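Local atomic coordinates of Vv2_1132 (Vibrio vulnificus CMCP6, PDB entry 5Y9S), a protein that probably binds DNA as a tetrameric LysR-type transcriptional regulator, pairing a helix-turn-helix domain with a substrate-binding domain that may sense an effector. Residues D[7-10]-D[11-15]; D[38-41]-D[42-46]; D[82-85]-D[86-90]. All blocks are in the same frame, centred on the assembly; numbering follows the deposited sequence.

Contact 1: residues D[7-10]-D[11-15]; sequences NPLE and FKWLE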
loop_
_atom_site.group_PDB
_atom_site.type_symbol
_atom_site.label_atom_id
_atom_site.label_comp_id
_atom_site.label_asym_id
_atom_site.label_seq_id
_atom_site.Cartn_x
_atom_site.Cartn_y
_atom_site.Cartn_z
ATOM N N ASN D 7 16.448 5.478 13.653
ATOM C CA ASN D 7 15.585 6.593 14.042
ATOM C C ASN D 7 14.147 6.396 13.523
ATOM O O ASN D 7 13.948 5.862 12.423
ATOM C CB ASN D 7 16.158 7.918 13.534
ATOM C CG ASN D 7 15.382 9.114 14.049
ATOM O OD1 ASN D 7 14.339 9.470 13.492
ATOM N ND2 ASN D 7 15.858 9.717 15.145
ATOM N N PRO D 8 13.134 6.820 14.319
ATOM C CA PRO D 8 11.742 6.529 13.947
ATOM C C PRO D 8 11.144 7.538 12.978
ATOM O O PRO D 8 11.190 8.750 13.224
ATOM C CB PRO D 8 11.015 6.574 15.298
ATOM C CG PRO D 8 11.769 7.604 16.066
ATOM C CD PRO D 8 13.218 7.407 15.673
ATOM N N LEU D 9 10.565 7.067 11.877
ATOM C CA LEU D 9 9.698 7.957 11.119
ATOM C C LEU D 9 8.488 8.313 11.966
ATOM O O LEU D 9 7.925 7.465 12.658
ATOM C CB LEU D 9 9.253 7.307 9.817
ATOM C CG LEU D 9 8.054 7.877 9.093
ATOM C CD1 LEU D 9 8.484 9.044 8.242
ATOM C CD2 LEU D 9 7.455 6.785 8.230
ATOM N N GLU D 10 8.083 9.570 11.911
ATOM C CA GLU D 10 6.936 10.030 12.681
ATOM C C GLU D 10 5.736 10.193 11.764
ATOM O O GLU D 10 5.817 10.860 10.731
ATOM C CB GLU D 10 7.245 11.343 13.396
ATOM C CG GLU D 10 8.374 11.212 14.393
ATOM C CD GLU D 10 8.055 11.859 15.714
ATOM O OE1 GLU D 10 6.879 12.227 15.934
ATOM O OE2 GLU D 10 8.991 12.012 16.530
ATOM N N PHE D 11 4.625 9.586 12.158
ATOM C CA PHE D 11 3.464 9.520 11.284
ATOM C C PHE D 11 3.010 10.907 10.857
ATOM O O PHE D 11 2.644 11.112 9.690
ATOM C CB PHE D 11 2.348 8.754 11.999
ATOM C CG PHE D 11 0.984 8.968 11.419
ATOM C CD1 PHE D 11 0.551 8.208 10.356
ATOM C CD2 PHE D 11 0.121 9.920 11.955
ATOM C CE1 PHE D 11 -0.714 8.400 9.823
ATOM C CE2 PHE D 11 -1.138 10.121 11.416
ATOM C CZ PHE D 11 -1.556 9.356 10.348
ATOM N N LYS D 12 3.019 11.884 11.775
ATOM C CA LYS D 12 2.390 13.151 11.401
ATOM C C LYS D 12 3.245 13.989 10.447
ATOM O O LYS D 12 2.720 14.940 9.859
ATOM C CB LYS D 12 2.004 13.977 12.639
ATOM C CG LYS D 12 2.895 13.829 13.837
ATOM C CD LYS D 12 2.328 14.609 15.011
ATOM C CE LYS D 12 1.349 13.750 15.836
ATOM N NZ LYS D 12 0.575 14.551 16.847
ATOM N N TRP D 13 4.528 13.648 10.259
ATOM C CA TRP D 13 5.340 14.244 9.185
ATOM C C TRP D 13 4.649 14.120 7.826
ATOM O O TRP D 13 4.754 15.015 6.972
ATOM C CB TRP D 13 6.703 13.541 9.101
ATOM C CG TRP D 13 7.603 13.756 10.281
ATOM C CD1 TRP D 13 7.452 14.690 11.276
ATOM C CD2 TRP D 13 8.801 13.018 10.599
ATOM N NE1 TRP D 13 8.489 14.583 12.170
ATOM C CE2 TRP D 13 9.325 13.565 11.784
ATOM C CE3 TRP D 13 9.470 11.956 9.996
ATOM C CZ2 TRP D 13 10.483 13.083 12.377
ATOM C CZ3 TRP D 13 10.621 11.475 10.583
ATOM C CH2 TRP D 13 11.127 12.051 11.758
ATOM N N LEU D 14 3.938 13.017 7.612
ATOM C CA LEU D 14 3.326 12.776 6.312
ATOM C C LEU D 14 2.250 13.804 6.016
ATOM O O LEU D 14 2.278 14.465 4.974
ATOM C CB LEU D 14 2.752 11.368 6.267
ATOM C CG LEU D 14 3.767 10.296 6.623
ATOM C CD1 LEU D 14 3.095 8.944 6.613
ATOM C CD2 LEU D 14 4.908 10.326 5.649
ATOM N N GLU D 15 1.288 13.962 6.919
ATOM C CA GLU D 15 0.290 15.010 6.700
ATOM C C GLU D 15 0.937 16.381 6.765
ATOM O O GLU D 15 0.547 17.280 6.012
ATOM C CB GLU D 15 -0.856 14.901 7.716
ATOM C CG GLU D 15 -1.117 13.474 8.217
ATOM C CD GLU D 15 -2.235 13.383 9.269
ATOM O OE1 GLU D 15 -3.329 13.939 9.010
ATOM O OE2 GLU D 15 -2.023 12.764 10.350
#
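Glu-10 is the last residue of an extended lead-in, residues 7-10, which runs straight on into helix 11-22, and its carbonyl already serves the helical backbone: Trp-13 N donates to Glu-10 O over 3.1 Å. The bond is bent, 138° at the hydrogen, and the donor lies well above the carbonyl plane. One residue on, Leu-14 N reaches back to Phe-11 O in the same i to i+3 fashion. The indole of Trp-13 folds back along the lead-in, its CG set beside the backbone N (chi1 -67°), so that the ring runs along residues 8-10 rather than down the helix. Glu-10 CB sits over the ring face in a CH-pi contact, 3.5 Å from the centroid of the five-membered ring, while its CG continues over the benzo half at 3.5 Å from Trp-13 CZ2. Leu-9 comes in obliquely, CD1 meeting Trp-13 CE3 at 3.5 Å. Pro-8 O also approaches obliquely, 3.6 Å from Trp-13 CH2. Phe-11 packs on Leu-9 of the second subunit. The segment leading into the first helix of the LysR-family helix-turn-helix domain thus packs over Trp-13, which in turn rests on helix 37-51 through Trp-50 and Leu-47, within the core of that domain.

Contact 2: residues D[38-41]-D[42-46]; sequences SAFS and RRIQA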
loop_
_atom_site.group_PDB
_atom_site.type_symbol
_atom_site.label_atom_id
_atom_site.label_comp_id
_atom_site.label_asym_id
_atom_site.label_seq_id
_atom_site.Cartn_x
_atom_site.Cartn_y
_atom_site.Cartn_z
ATOM N N SER D 38 6.341 27.579 14.619
ATOM C CA SER D 38 7.537 26.962 15.167
ATOM C C SER D 38 7.558 25.464 14.952
ATOM O O SER D 38 8.330 24.959 14.125
ATOM C CB SER D 38 7.611 27.259 16.670
ATOM O OG SER D 38 8.397 26.301 17.379
ATOM N N ALA D 39 6.724 24.750 15.726
ATOM C CA ALA D 39 6.779 23.292 15.724
ATOM C C ALA D 39 6.617 22.725 14.322
ATOM O O ALA D 39 7.237 21.712 13.998
ATOM C CB ALA D 39 5.721 22.711 16.662
ATOM N N PHE D 40 5.835 23.380 13.465
ATOM C CA PHE D 40 5.699 22.896 12.100
ATOM C C PHE D 40 7.049 22.861 11.399
ATOM O O PHE D 40 7.422 21.845 10.804
ATOM C CB PHE D 40 4.727 23.750 11.304
ATOM C CG PHE D 40 4.378 23.140 9.974
ATOM C CD1 PHE D 40 3.535 22.037 9.907
ATOM C CD2 PHE D 40 4.923 23.632 8.803
ATOM C CE1 PHE D 40 3.220 21.451 8.681
ATOM C CE2 PHE D 40 4.618 23.045 7.573
ATOM C CZ PHE D 40 3.764 21.948 7.515
ATOM N N SER D 41 7.794 23.972 11.477
ATOM C CA SER D 41 9.134 24.062 10.898
ATOM C C SER D 41 10.021 22.938 11.391
ATOM O O SER D 41 10.731 22.303 10.603
ATOM C CB SER D 41 9.777 25.398 11.253
ATOM O OG SER D 41 9.462 26.332 10.261
ATOM N N ARG D 42 10.000 22.690 12.700
ATOM C CA ARG D 42 10.833 21.639 13.273
ATOM C C ARG D 42 10.405 20.270 12.773
ATOM O O ARG D 42 11.249 19.384 12.585
ATOM C CB ARG D 42 10.778 21.709 14.801
ATOM C CG ARG D 42 11.958 21.062 15.523
ATOM C CD ARG D 42 12.044 21.595 16.958
ATOM N NE ARG D 42 12.509 22.981 17.009
ATOM C CZ ARG D 42 11.823 23.999 17.526
ATOM N NH1 ARG D 42 10.615 23.796 18.046
ATOM N NH2 ARG D 42 12.353 25.226 17.530
ATOM N N ARG D 43 9.109 20.084 12.516
ATOM C CA ARG D 43 8.670 18.788 12.028
ATOM C C ARG D 43 9.142 18.584 10.601
ATOM O O ARG D 43 9.721 17.542 10.275
ATOM C CB ARG D 43 7.152 18.665 12.140
ATOM C CG ARG D 43 6.661 18.763 13.596
ATOM C CD ARG D 43 5.583 17.749 13.957
ATOM N NE ARG D 43 4.407 17.909 13.123
ATOM C CZ ARG D 43 3.189 18.044 13.613
ATOM N NH1 ARG D 43 3.034 18.040 14.923
ATOM N NH2 ARG D 43 2.141 18.187 12.806
ATOM N N ILE D 44 8.953 19.601 9.752
ATOM C CA ILE D 44 9.386 19.523 8.360
ATOM C C ILE D 44 10.887 19.265 8.281
ATOM O O ILE D 44 11.372 18.505 7.426
ATOM C CB ILE D 44 8.980 20.813 7.632
ATOM C CG1 ILE D 44 7.443 20.896 7.554
ATOM C CG2 ILE D 44 9.654 20.914 6.277
ATOM C CD1 ILE D 44 6.826 20.052 6.438
ATOM N N GLN D 45 11.646 19.874 9.179
ATOM C CA GLN D 45 13.089 19.690 9.163
ATOM C C GLN D 45 13.464 18.278 9.594
ATOM O O GLN D 45 14.300 17.635 8.954
ATOM C CB GLN D 45 13.748 20.741 10.054
ATOM C CG GLN D 45 15.110 20.349 10.578
ATOM C CD GLN D 45 15.837 21.527 11.221
ATOM O OE1 GLN D 45 15.265 22.236 12.049
ATOM N NE2 GLN D 45 17.088 21.748 10.826
ATOM N N ALA D 46 12.809 17.757 10.641
ATOM C CA ALA D 46 13.051 16.371 11.038
ATOM C C ALA D 46 12.708 15.398 9.913
ATOM O O ALA D 46 13.430 14.416 9.693
ATOM C CB ALA D 46 12.249 16.027 12.286
#
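Phe-40 and Ile-44, one helical turn apart, make the apolar part of this contact. Ile-44 CG1 lies over one face of the phenyl ring, offset toward its rim, 3.5 Å from Phe-40 CE2, and makes a CH-pi contact there. Ile-44 CD1 extends the touch to Phe-40 CZ at 3.8 Å. Both torsions favour this meeting: the ring of Phe-40 swings forward along the helix with CG opposite its own N (chi1 -170°), whereas Ile-44 holds CG1 beside its own N. Elsewhere on the same turn, Ser-38 OG receives a weak hydrogen bond from Arg-42 NH1, 3.4 Å long and bent to 132°, with the hydroxyl oblique to the guanidinium plane. Arg-43 lays its aliphatic CG against the backbone, 3.0 Å from Ala-39 O, and sends its guanidinium elsewhere: NE forms a salt bridge with Asp-16.

Behind these side chains stands regular alpha-helical backbone bonding. Ile-44 N donates to Phe-40 O at 2.9 Å and nearly straight, 171°, fixing the spacing of the apolar pair; Arg-42 N to Ser-38 O, Arg-43 N to Ala-39 O and Gln-45 N to Ser-41 O repeat the pattern.

Helix 37-51 is the second helix of the helix-turn-helix and so probably the DNA-recognition helix, as in LysR relatives. It turns Phe-40 into the core of the domain, where Leu-20 of helix 11-22 and Phe-26, Ala-29 and Ala-30 of helix 26-32 surround the ring.

Contact 3: residues D[82-85]-D[86-90]; sequences QVKV and TKEDF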
loop_
_atom_site.group_PDB
_atom_site.type_symbol
_atom_site.label_atom_id
_atom_site.label_comp_id
_atom_site.label_asym_id
_atom_site.label_seq_id
_atom_site.Cartn_x
_atom_site.Cartn_y
_atom_site.Cartn_z
ATOM N N GLN D 82 -2.444 3.615 4.046
ATOM C CA GLN D 82 -2.302 2.304 4.662
ATOM C C GLN D 82 -2.467 2.368 6.176
ATOM O O GLN D 82 -2.873 1.378 6.804
ATOM C CB GLN D 82 -0.961 1.703 4.297
ATOM C CG GLN D 82 -0.830 0.232 4.648
ATOM C CD GLN D 82 -1.908 -0.655 4.024
ATOM O OE1 GLN D 82 -2.037 -0.741 2.794
ATOM N NE2 GLN D 82 -2.683 -1.325 4.878
ATOM N N VAL D 83 -2.166 3.508 6.790
ATOM C CA VAL D 83 -2.363 3.609 8.231
ATOM C C VAL D 83 -3.840 3.773 8.549
ATOM O O VAL D 83 -4.376 3.087 9.434
ATOM C CB VAL D 83 -1.519 4.754 8.809
ATOM C CG1 VAL D 83 -2.042 5.138 10.167
ATOM C CG2 VAL D 83 -0.051 4.317 8.860
ATOM N N LYS D 84 -4.517 4.670 7.823
ATOM C CA LYS D 84 -5.960 4.837 7.991
ATOM C C LYS D 84 -6.705 3.536 7.688
ATOM O O LYS D 84 -7.608 3.133 8.423
ATOM C CB LYS D 84 -6.452 5.966 7.085
ATOM C CG LYS D 84 -7.951 5.927 6.792
ATOM C CD LYS D 84 -8.357 7.006 5.785
ATOM C CE LYS D 84 -9.311 6.452 4.735
ATOM N NZ LYS D 84 -8.620 6.249 3.426
ATOM N N VAL D 85 -6.318 2.848 6.619
ATOM C CA VAL D 85 -6.946 1.570 6.302
ATOM C C VAL D 85 -6.737 0.573 7.430
ATOM O O VAL D 85 -7.628 -0.244 7.706
ATOM C CB VAL D 85 -6.410 1.061 4.941
ATOM C CG1 VAL D 85 -6.468 -0.415 4.843
ATOM C CG2 VAL D 85 -7.213 1.701 3.795
ATOM N N THR D 86 -5.583 0.637 8.129
ATOM C CA THR D 86 -5.355 -0.300 9.232
ATOM C C THR D 86 -6.336 -0.039 10.352
ATOM O O THR D 86 -6.870 -0.979 10.954
ATOM C CB THR D 86 -3.921 -0.209 9.772
ATOM O OG1 THR D 86 -3.016 -0.643 8.751
ATOM C CG2 THR D 86 -3.730 -1.131 11.026
ATOM N N LYS D 87 -6.610 1.239 10.610
ATOM C CA LYS D 87 -7.524 1.614 11.675
ATOM C C LYS D 87 -8.955 1.209 11.338
ATOM O O LYS D 87 -9.668 0.675 12.193
ATOM C CB LYS D 87 -7.423 3.132 11.927
ATOM C CG LYS D 87 -8.089 3.605 13.205
ATOM C CD LYS D 87 -7.043 4.034 14.260
ATOM C CE LYS D 87 -7.737 4.347 15.588
ATOM N NZ LYS D 87 -6.861 4.909 16.655
ATOM N N GLU D 88 -9.406 1.467 10.097
ATOM C CA GLU D 88 -10.807 1.201 9.746
ATOM C C GLU D 88 -11.084 -0.293 9.676
ATOM O O GLU D 88 -12.160 -0.742 10.084
ATOM C CB GLU D 88 -11.178 1.843 8.404
ATOM C CG GLU D 88 -11.121 3.347 8.386
ATOM C CD GLU D 88 -11.215 3.910 6.975
ATOM O OE1 GLU D 88 -11.236 3.104 6.002
ATOM O OE2 GLU D 88 -11.286 5.152 6.848
ATOM N N ASP D 89 -10.136 -1.079 9.129
ATOM C CA ASP D 89 -10.327 -2.530 9.120
ATOM C C ASP D 89 -10.511 -3.108 10.526
ATOM O O ASP D 89 -11.147 -4.149 10.670
ATOM C CB ASP D 89 -9.156 -3.236 8.427
ATOM C CG ASP D 89 -9.104 -2.941 6.926
ATOM O OD1 ASP D 89 -9.949 -2.148 6.434
ATOM O OD2 ASP D 89 -8.217 -3.456 6.234
ATOM N N PHE D 90 -10.025 -2.467 11.585
ATOM C CA PHE D 90 -10.231 -3.085 12.893
ATOM C C PHE D 90 -11.204 -2.339 13.787
ATOM O O PHE D 90 -11.467 -2.811 14.897
ATOM C CB PHE D 90 -8.895 -3.287 13.614
ATOM C CG PHE D 90 -8.012 -4.320 12.960
ATOM C CD1 PHE D 90 -7.296 -4.014 11.823
ATOM C CD2 PHE D 90 -7.957 -5.620 13.450
ATOM C CE1 PHE D 90 -6.497 -4.955 11.212
ATOM C CE2 PHE D 90 -7.183 -6.580 12.830
ATOM C CZ PHE D 90 -6.450 -6.256 11.714
#
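Thr-86 grips the carbonyl of Gln-82 twice. Its hydroxyl donates to Gln-82 O over 2.8 Å from almost straight ahead of the carbonyl (C=O...OG1 angle 160°), and its N-H bonds the same oxygen at 3.1 Å from above the carbonyl plane, with a bent 137° at the hydrogen. OG1 can reach back because it stands beside the residue's own N (chi1 -65°); the buried hydroxyl is thereby satisfied within the helix. Backbone bonds from Lys-87 N to Val-83 O, Glu-88 N to Lys-84 O and Asp-89 N to Val-85 O carry the alpha-helical pattern onward.

Charge plays a looser part between Lys-84 and Glu-88. Their side chains lie obliquely to one another, and Glu-88 OE2 rests against the lysine's methylenes, 3.2 Å from Lys-84 CE, while Lys-84 NZ stays 4.5 Å from that oxygen, beyond a salt bridge. Val-85 and Asp-89 lie alongside each other, both leading off the helix the same way, with Val-85 CG1 at 3.8 Å from Asp-89 OD2. That carboxylate oxygen accepts a hydrogen bond from Tyr-75 of the second subunit and forms a salt bridge with Arg-42 of the third, which probably favours its charged form.

All this lies near the C-terminal end of helix 67-90, which corresponds to the linker helix that pairs LysR-type regulators into dimers; here it meets the second subunit. Val-83 packs on Leu-79 of that subunit, whose Trp-50 O takes a hydrogen bond from Lys-87 NZ and whose Trp-50 ring makes a cation-pi contact with the lysine; Val-85 leans on Arg-42 in helix 37-51 of the third subunit.

Contacts 1 and 2 have centres about 11 Å apart and meet directly, Trp-13 CZ2 lying 3.4 Å from Ala-46 CB and Lys-12 CD 3.5 Å from Arg-43 NH1, so the start of helix 11-22 is joined to helix 37-51. Contact 1 also touches contact 3, about 17 Å away between centres, through Phe-11 CE1 and Val-83 CG1 at 3.5 Å; both of these contacts adjoin the second subunit. Contacts 2 and 3 do not meet within the chain, their nearest atoms being about 14 Å apart. In the assembly, contact 3 meets the third subunit's counterpart of contact 2, on its helix 37-51, whereas no other chain touches contact 2 of this chain.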